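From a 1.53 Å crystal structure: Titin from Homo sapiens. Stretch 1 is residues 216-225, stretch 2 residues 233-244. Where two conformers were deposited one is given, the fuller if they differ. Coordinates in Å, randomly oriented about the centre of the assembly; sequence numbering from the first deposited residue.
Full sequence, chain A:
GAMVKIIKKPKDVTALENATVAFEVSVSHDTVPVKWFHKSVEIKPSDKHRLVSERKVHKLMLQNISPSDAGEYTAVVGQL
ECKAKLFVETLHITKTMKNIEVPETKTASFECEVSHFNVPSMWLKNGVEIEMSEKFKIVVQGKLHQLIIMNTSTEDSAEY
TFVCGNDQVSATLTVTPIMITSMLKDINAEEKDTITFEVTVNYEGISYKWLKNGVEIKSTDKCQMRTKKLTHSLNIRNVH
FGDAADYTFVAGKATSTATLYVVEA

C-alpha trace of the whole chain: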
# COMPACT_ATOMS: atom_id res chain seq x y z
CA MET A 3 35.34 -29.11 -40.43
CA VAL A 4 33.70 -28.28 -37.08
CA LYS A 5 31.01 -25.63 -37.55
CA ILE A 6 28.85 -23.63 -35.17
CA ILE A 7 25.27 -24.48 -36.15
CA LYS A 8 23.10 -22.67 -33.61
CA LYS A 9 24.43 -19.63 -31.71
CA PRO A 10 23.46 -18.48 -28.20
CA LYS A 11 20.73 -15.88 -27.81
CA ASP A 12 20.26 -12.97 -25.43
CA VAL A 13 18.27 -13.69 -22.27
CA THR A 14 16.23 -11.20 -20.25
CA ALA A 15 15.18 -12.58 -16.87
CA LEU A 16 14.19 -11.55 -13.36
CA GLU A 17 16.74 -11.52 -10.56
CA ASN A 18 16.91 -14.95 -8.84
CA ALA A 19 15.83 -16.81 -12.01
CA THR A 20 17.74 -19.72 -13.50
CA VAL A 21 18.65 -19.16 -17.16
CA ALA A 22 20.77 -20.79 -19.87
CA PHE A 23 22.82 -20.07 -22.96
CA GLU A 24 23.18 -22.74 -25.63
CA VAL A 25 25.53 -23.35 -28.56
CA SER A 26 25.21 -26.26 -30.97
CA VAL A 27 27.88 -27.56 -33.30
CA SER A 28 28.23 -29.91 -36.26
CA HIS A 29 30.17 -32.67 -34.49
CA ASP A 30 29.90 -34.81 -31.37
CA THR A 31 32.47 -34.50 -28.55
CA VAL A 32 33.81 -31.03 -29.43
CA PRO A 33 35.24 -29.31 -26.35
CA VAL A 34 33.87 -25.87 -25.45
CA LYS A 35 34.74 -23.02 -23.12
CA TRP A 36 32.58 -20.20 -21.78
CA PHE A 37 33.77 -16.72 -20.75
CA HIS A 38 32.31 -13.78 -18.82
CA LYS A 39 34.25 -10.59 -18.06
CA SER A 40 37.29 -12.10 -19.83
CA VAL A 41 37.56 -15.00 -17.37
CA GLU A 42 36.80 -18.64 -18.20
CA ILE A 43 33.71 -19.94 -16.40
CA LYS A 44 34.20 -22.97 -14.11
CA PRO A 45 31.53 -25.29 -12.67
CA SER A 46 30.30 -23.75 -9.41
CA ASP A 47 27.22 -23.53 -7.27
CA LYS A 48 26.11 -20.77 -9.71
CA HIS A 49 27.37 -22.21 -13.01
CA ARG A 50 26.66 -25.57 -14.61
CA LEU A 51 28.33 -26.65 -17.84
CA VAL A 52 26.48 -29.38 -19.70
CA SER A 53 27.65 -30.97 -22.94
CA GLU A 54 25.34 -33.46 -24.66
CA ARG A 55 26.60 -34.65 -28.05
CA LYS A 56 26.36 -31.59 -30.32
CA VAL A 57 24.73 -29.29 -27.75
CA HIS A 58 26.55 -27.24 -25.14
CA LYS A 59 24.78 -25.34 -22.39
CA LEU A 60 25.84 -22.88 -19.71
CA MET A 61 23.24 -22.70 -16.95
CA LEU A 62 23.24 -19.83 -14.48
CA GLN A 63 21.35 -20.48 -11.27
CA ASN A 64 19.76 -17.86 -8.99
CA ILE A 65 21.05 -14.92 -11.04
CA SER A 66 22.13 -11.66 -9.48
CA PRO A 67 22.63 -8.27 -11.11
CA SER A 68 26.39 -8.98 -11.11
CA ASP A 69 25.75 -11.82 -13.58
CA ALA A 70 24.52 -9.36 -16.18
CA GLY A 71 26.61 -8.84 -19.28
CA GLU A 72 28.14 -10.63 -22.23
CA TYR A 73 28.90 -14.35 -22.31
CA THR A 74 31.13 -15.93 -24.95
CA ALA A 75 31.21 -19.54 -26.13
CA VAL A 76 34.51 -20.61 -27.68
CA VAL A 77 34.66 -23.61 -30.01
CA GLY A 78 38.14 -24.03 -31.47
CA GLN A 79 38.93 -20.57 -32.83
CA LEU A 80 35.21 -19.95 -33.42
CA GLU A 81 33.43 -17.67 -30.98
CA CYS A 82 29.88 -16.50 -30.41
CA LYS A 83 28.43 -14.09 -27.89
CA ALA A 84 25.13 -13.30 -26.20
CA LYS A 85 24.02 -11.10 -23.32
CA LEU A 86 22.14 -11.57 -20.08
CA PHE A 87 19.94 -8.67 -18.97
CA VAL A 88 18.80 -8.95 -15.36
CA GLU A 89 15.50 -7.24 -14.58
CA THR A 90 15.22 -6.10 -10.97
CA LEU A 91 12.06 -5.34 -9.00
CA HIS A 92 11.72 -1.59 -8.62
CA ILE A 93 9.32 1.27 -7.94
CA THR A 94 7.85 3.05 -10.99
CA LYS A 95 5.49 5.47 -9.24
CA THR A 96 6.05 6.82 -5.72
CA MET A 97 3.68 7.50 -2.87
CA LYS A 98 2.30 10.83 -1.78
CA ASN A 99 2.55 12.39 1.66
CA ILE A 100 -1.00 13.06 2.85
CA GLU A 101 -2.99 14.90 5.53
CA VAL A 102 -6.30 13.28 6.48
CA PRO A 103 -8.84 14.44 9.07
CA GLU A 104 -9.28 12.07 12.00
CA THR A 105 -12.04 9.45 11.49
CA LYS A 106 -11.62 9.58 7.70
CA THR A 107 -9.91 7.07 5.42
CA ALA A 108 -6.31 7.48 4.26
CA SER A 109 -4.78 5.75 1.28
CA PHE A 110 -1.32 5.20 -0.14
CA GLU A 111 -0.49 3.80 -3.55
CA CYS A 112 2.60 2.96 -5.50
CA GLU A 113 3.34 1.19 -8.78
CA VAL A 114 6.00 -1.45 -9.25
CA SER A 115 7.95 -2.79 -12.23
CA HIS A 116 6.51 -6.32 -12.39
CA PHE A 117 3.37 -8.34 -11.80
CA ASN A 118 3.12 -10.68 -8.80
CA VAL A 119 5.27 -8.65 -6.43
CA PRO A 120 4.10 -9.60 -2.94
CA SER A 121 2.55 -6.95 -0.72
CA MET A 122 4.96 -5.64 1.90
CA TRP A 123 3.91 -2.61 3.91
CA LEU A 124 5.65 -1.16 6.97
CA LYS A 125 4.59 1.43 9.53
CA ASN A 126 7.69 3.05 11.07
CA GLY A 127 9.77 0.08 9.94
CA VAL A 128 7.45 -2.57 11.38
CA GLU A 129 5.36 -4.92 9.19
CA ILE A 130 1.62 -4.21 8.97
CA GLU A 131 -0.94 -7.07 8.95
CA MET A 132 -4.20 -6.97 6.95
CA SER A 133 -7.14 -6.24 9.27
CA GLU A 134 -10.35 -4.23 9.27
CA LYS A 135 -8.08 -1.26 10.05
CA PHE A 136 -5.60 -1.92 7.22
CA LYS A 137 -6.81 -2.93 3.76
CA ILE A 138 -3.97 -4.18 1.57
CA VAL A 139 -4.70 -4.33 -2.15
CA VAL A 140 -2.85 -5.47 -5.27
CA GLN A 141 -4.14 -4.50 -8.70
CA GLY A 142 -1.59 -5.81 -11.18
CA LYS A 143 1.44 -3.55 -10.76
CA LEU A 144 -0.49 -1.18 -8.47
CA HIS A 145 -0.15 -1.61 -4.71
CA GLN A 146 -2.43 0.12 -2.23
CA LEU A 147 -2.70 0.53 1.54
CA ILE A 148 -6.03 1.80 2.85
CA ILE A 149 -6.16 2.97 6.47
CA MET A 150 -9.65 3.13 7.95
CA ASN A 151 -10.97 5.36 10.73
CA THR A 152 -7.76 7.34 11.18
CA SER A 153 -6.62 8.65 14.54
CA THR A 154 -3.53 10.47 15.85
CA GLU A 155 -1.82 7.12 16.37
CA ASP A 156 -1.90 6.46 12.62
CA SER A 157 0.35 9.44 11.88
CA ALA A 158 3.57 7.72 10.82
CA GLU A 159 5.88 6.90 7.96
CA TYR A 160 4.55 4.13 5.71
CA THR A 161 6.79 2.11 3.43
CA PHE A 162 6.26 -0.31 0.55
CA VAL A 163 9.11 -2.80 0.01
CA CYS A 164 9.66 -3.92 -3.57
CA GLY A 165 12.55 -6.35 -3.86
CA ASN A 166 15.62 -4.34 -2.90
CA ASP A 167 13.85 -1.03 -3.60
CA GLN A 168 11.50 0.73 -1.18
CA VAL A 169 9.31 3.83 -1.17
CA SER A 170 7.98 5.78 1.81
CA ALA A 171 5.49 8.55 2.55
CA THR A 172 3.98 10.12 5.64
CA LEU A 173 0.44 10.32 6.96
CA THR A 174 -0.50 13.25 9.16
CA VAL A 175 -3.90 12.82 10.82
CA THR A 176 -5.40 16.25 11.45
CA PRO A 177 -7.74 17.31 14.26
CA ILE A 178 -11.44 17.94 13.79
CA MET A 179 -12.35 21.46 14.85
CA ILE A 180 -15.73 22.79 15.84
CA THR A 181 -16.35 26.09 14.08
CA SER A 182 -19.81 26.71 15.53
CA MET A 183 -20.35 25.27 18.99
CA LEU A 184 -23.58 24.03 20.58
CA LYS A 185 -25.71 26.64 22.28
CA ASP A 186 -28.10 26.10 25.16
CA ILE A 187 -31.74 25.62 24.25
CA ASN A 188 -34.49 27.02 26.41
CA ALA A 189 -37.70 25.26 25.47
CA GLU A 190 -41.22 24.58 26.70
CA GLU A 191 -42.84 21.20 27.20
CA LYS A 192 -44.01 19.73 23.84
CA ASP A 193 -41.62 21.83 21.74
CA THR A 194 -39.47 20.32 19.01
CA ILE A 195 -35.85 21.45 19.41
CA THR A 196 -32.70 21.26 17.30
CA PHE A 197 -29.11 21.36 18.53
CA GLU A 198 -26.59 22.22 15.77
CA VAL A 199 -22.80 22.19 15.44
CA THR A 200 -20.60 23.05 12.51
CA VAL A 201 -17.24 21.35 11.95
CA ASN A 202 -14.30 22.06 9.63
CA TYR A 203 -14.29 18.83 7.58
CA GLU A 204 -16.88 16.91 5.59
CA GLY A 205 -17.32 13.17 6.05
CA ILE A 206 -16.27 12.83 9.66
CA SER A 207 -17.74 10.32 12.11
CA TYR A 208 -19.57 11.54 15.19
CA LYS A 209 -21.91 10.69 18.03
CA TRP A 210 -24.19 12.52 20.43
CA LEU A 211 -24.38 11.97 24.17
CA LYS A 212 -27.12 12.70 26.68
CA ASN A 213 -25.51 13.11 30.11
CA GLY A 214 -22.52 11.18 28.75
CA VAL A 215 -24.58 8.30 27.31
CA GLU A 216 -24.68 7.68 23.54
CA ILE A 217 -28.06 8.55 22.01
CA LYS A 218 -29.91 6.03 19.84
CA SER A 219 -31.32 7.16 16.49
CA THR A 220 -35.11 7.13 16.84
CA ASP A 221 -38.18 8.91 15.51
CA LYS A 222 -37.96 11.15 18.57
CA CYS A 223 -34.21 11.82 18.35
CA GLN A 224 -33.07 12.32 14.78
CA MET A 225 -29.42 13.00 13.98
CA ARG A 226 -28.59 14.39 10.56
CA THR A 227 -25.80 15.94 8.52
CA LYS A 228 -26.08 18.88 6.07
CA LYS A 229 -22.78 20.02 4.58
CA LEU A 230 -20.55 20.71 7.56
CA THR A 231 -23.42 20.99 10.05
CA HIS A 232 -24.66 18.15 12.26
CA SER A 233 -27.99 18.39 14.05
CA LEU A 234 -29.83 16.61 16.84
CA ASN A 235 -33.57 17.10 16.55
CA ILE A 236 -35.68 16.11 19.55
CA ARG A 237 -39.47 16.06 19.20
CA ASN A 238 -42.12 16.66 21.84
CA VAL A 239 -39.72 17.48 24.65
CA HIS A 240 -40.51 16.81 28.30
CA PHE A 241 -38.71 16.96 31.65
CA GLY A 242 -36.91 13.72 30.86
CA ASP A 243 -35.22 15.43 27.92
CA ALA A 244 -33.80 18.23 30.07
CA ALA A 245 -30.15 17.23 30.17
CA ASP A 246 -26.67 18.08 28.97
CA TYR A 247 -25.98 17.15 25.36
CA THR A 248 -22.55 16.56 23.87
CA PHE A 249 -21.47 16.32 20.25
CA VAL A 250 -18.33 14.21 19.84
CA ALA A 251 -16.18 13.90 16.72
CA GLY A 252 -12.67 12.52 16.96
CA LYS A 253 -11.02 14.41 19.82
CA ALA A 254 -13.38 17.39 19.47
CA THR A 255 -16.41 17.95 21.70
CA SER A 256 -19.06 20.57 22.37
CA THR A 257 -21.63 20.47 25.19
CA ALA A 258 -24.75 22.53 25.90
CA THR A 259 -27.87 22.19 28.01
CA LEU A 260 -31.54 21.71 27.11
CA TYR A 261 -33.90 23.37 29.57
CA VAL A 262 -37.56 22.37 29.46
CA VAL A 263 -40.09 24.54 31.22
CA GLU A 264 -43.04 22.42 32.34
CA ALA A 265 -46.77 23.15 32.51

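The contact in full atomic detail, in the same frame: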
# COMPACT_ATOMS: atom_id res chain seq x y z
N GLU A 216 -24.42 7.56 24.98
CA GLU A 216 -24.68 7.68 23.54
C GLU A 216 -26.17 7.54 23.21
O GLU A 216 -26.84 6.60 23.65
CB GLU A 216 -23.85 6.67 22.72
CG GLU A 216 -24.06 6.83 21.20
CD GLU A 216 -23.26 5.84 20.36
OE1 GLU A 216 -23.70 5.55 19.23
OE2 GLU A 216 -22.20 5.38 20.82
N ILE A 217 -26.66 8.49 22.43
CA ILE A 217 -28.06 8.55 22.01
C ILE A 217 -28.34 7.66 20.80
O ILE A 217 -27.60 7.68 19.81
CB ILE A 217 -28.46 10.01 21.67
CG1 ILE A 217 -28.25 10.92 22.88
CG2 ILE A 217 -29.91 10.10 21.14
CD1 ILE A 217 -28.41 12.41 22.58
N LYS A 218 -29.41 6.87 20.92
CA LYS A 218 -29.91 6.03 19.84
C LYS A 218 -30.71 6.84 18.83
O LYS A 218 -31.52 7.69 19.21
CB LYS A 218 -30.84 4.96 20.45
CG LYS A 218 -31.42 3.97 19.43
CD LYS A 218 -32.49 3.09 20.08
CE LYS A 218 -33.17 2.21 19.03
NZ LYS A 218 -34.24 1.36 19.64
N SER A 219 -30.50 6.57 17.55
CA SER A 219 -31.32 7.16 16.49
C SER A 219 -32.74 6.62 16.57
O SER A 219 -32.96 5.41 16.49
CB SER A 219 -30.73 6.84 15.11
OG SER A 219 -31.61 7.25 14.08
N THR A 220 -33.70 7.52 16.74
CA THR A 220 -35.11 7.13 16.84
C THR A 220 -35.97 8.19 16.17
O THR A 220 -35.46 9.23 15.75
CB THR A 220 -35.58 7.03 18.30
OG1 THR A 220 -35.48 8.31 18.92
CG2 THR A 220 -34.74 6.02 19.09
N ASP A 221 -37.27 7.93 16.08
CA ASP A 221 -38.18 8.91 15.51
C ASP A 221 -38.13 10.17 16.36
O ASP A 221 -38.18 11.29 15.84
CB ASP A 221 -39.61 8.37 15.45
CG ASP A 221 -39.79 7.28 14.40
OD1 ASP A 221 -39.00 7.24 13.42
OD2 ASP A 221 -40.73 6.46 14.55
N LYS A 222 -38.01 10.00 17.68
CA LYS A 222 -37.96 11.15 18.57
C LYS A 222 -36.65 11.92 18.50
O LYS A 222 -36.65 13.15 18.52
CB LYS A 222 -38.23 10.74 20.02
CG LYS A 222 -38.21 11.95 20.95
CD LYS A 222 -38.51 11.57 22.37
CE LYS A 222 -38.15 12.72 23.28
NZ LYS A 222 -39.35 13.48 23.73
N CYS A 223 -35.53 11.20 18.41
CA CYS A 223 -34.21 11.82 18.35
C CYS A 223 -33.55 11.53 17.02
O CYS A 223 -32.98 10.45 16.81
CB CYS A 223 -33.31 11.32 19.49
SG CYS A 223 -33.92 11.79 21.13
N GLN A 224 -33.65 12.49 16.11
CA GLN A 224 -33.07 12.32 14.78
C GLN A 224 -31.77 13.09 14.64
O GLN A 224 -31.69 14.27 14.99
CB GLN A 224 -34.08 12.71 13.70
CG GLN A 224 -35.33 11.84 13.70
CD GLN A 224 -36.36 12.26 12.67
OE1 GLN A 224 -36.03 12.90 11.67
NE2 GLN A 224 -37.62 11.90 12.90
N MET A 225 -30.75 12.42 14.14
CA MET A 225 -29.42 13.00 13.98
C MET A 225 -29.03 13.03 12.52
O MET A 225 -28.94 11.98 11.88
CB MET A 225 -28.39 12.21 14.79
CG MET A 225 -28.51 12.48 16.29
SD MET A 225 -27.89 11.21 17.42
CE MET A 225 -29.12 9.92 17.20
N SER A 233 -26.87 17.98 13.20
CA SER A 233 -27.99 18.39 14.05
C SER A 233 -28.55 17.23 14.86
O SER A 233 -28.47 16.07 14.45
CB SER A 233 -29.11 19.01 13.21
OG SER A 233 -29.61 18.09 12.27
N LEU A 234 -29.11 17.57 16.02
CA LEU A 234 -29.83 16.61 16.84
C LEU A 234 -31.20 17.21 17.08
O LEU A 234 -31.34 18.25 17.74
CB LEU A 234 -29.10 16.37 18.18
CG LEU A 234 -29.91 15.65 19.27
CD1 LEU A 234 -30.30 14.26 18.84
CD2 LEU A 234 -29.11 15.62 20.57
N ASN A 235 -32.22 16.58 16.50
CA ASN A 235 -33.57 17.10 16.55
C ASN A 235 -34.38 16.24 17.49
O ASN A 235 -34.52 15.04 17.26
CB ASN A 235 -34.18 17.10 15.15
CG ASN A 235 -35.60 17.64 15.13
OD1 ASN A 235 -36.57 16.88 15.08
ND2 ASN A 235 -35.72 18.96 15.17
N ILE A 236 -34.90 16.84 18.56
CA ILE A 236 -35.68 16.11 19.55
C ILE A 236 -37.12 16.61 19.54
O ILE A 236 -37.38 17.78 19.81
CB ILE A 236 -35.09 16.25 20.97
CG1 ILE A 236 -33.60 15.87 20.98
CG2 ILE A 236 -35.85 15.37 21.95
CD1 ILE A 236 -32.96 15.95 22.35
N ARG A 237 -38.05 15.71 19.25
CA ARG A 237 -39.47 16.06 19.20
C ARG A 237 -40.16 15.95 20.54
O ARG A 237 -39.78 15.13 21.38
CB ARG A 237 -40.19 15.16 18.20
CG ARG A 237 -39.71 15.33 16.80
CD ARG A 237 -40.37 14.33 15.89
NE ARG A 237 -40.01 14.55 14.49
CZ ARG A 237 -40.57 13.92 13.47
NH1 ARG A 237 -41.52 13.03 13.68
NH2 ARG A 237 -40.17 14.19 12.23
N ASN A 238 -41.18 16.79 20.73
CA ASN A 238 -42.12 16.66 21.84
C ASN A 238 -41.41 16.58 23.19
O ASN A 238 -41.57 15.61 23.94
CB ASN A 238 -43.04 15.44 21.62
CG ASN A 238 -44.22 15.43 22.58
OD1 ASN A 238 -44.60 16.46 23.13
ND2 ASN A 238 -44.81 14.25 22.78
N VAL A 239 -40.59 17.58 23.48
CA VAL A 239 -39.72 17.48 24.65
C VAL A 239 -40.49 17.49 25.97
O VAL A 239 -41.57 18.09 26.09
CB VAL A 239 -38.60 18.55 24.66
CG1 VAL A 239 -37.68 18.37 23.46
CG2 VAL A 239 -39.19 19.95 24.68
N HIS A 240 -39.93 16.81 26.96
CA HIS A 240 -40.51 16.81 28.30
C HIS A 240 -39.37 16.91 29.30
O HIS A 240 -38.21 17.03 28.91
CB HIS A 240 -41.38 15.56 28.51
CG HIS A 240 -40.68 14.28 28.17
ND1 HIS A 240 -39.56 13.83 28.84
CD2 HIS A 240 -40.94 13.35 27.22
CE1 HIS A 240 -39.16 12.68 28.32
NE2 HIS A 240 -39.98 12.37 27.33
N PHE A 241 -39.70 16.86 30.59
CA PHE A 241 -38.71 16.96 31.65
C PHE A 241 -37.58 15.96 31.50
O PHE A 241 -36.41 16.26 31.80
CB PHE A 241 -39.39 16.78 33.01
CG PHE A 241 -38.43 16.61 34.16
CD1 PHE A 241 -37.86 17.72 34.78
CD2 PHE A 241 -38.12 15.35 34.64
CE1 PHE A 241 -36.99 17.56 35.85
CE2 PHE A 241 -37.24 15.18 35.70
CZ PHE A 241 -36.68 16.29 36.32
N GLY A 242 -37.91 14.76 31.03
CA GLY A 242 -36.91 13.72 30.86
C GLY A 242 -35.84 14.09 29.85
O GLY A 242 -34.72 13.58 29.90
N ASP A 243 -36.18 14.99 28.93
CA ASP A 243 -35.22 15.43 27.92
C ASP A 243 -34.29 16.54 28.42
O ASP A 243 -33.26 16.81 27.79
CB ASP A 243 -35.95 15.92 26.68
CG ASP A 243 -36.76 14.83 26.02
OD1 ASP A 243 -36.17 13.80 25.62
OD2 ASP A 243 -38.00 14.97 25.91
N ALA A 244 -34.66 17.20 29.51
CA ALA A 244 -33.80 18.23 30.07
C ALA A 244 -32.52 17.59 30.61
O ALA A 244 -32.54 16.78 31.53
CB ALA A 244 -34.53 19.02 31.15
O HOH W 1 -41.78 12.71 23.81
O HOH W 2 -31.40 16.22 12.93

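How do the two backbones meet where stretch 2 begins? Strand 233-236 runs antiparallel to strand 223-225, their axes coming within 4.7 Å. At S233 the carbonyl O lies 3.2 Å from M225 CA, a CA-H...O contact of the kind that fills the gaps between conventional hydrogen bonds in a sheet. A water joins the edges here as well: it donates to Q224 O at 2.9 Å and is hydrogen-bonded to S233 OG at 2.7 Å. L234 faces M225 as a non-hydrogen-bonded pair; as in any directly opposed pair, their side chains lie on the same face. L234 CD1 packs 3.6 Å from M225 CG and 4.3 Å from C223 CB, while L234 CD2 reaches I217 CD1 at 3.9 Å. Through these contacts the buried L234 packs against both strand 223-225 and I217 in the loop before it.

What holds the strands in register? N235 and Q224 form the hydrogen-bonded pair: N235 N donates to Q224 O at 2.8 Å, nearly straight at 174°, and Q224 N donates to N235 O at 2.9 Å. Their side chains lie on the face opposite L234 and M225. The next pair, I236 with C223, returns to the apolar face, where I236 CG1 lies 4.1 Å from C223 SG. The backbone stays close through I236 CA, 3.3 Å from K222 O in another CA-H...O contact.

How does the pairing continue past the strand? R237 N donates to K222 O at 3.0 Å, carrying the ladder one step beyond the strand residues. The R237 side chain extends alongside stretch 1, with Q224 NE2 and D221 O over one face of its guanidinium. Q224 NE2 and R237 NH2 are 3.5 Å apart but are both donors, so they do not bond to each other; Q224 NE2 instead donates to D221 O at 3.1 Å.

Why does K222 reach so far along stretch 2? Its CA-to-CB bond points sideways, but the chain runs extended through chi3 and turns at chi4 (103°), bringing the ammonium among several oxygens. K222 NZ donates to R237 O at 2.9 Å and, through a water that accepts from it at 2.6 Å, is linked to N238 O, to which that water donates at 2.9 Å. Farther on, H240 N donates to D243 OD2 at 2.9 Å, and the same oxygen forms a salt bridge with K222 NZ at 3.0 Å, pairing opposite charges, so the lysine is tied to the turn leading into the 3-10 segment 241-243.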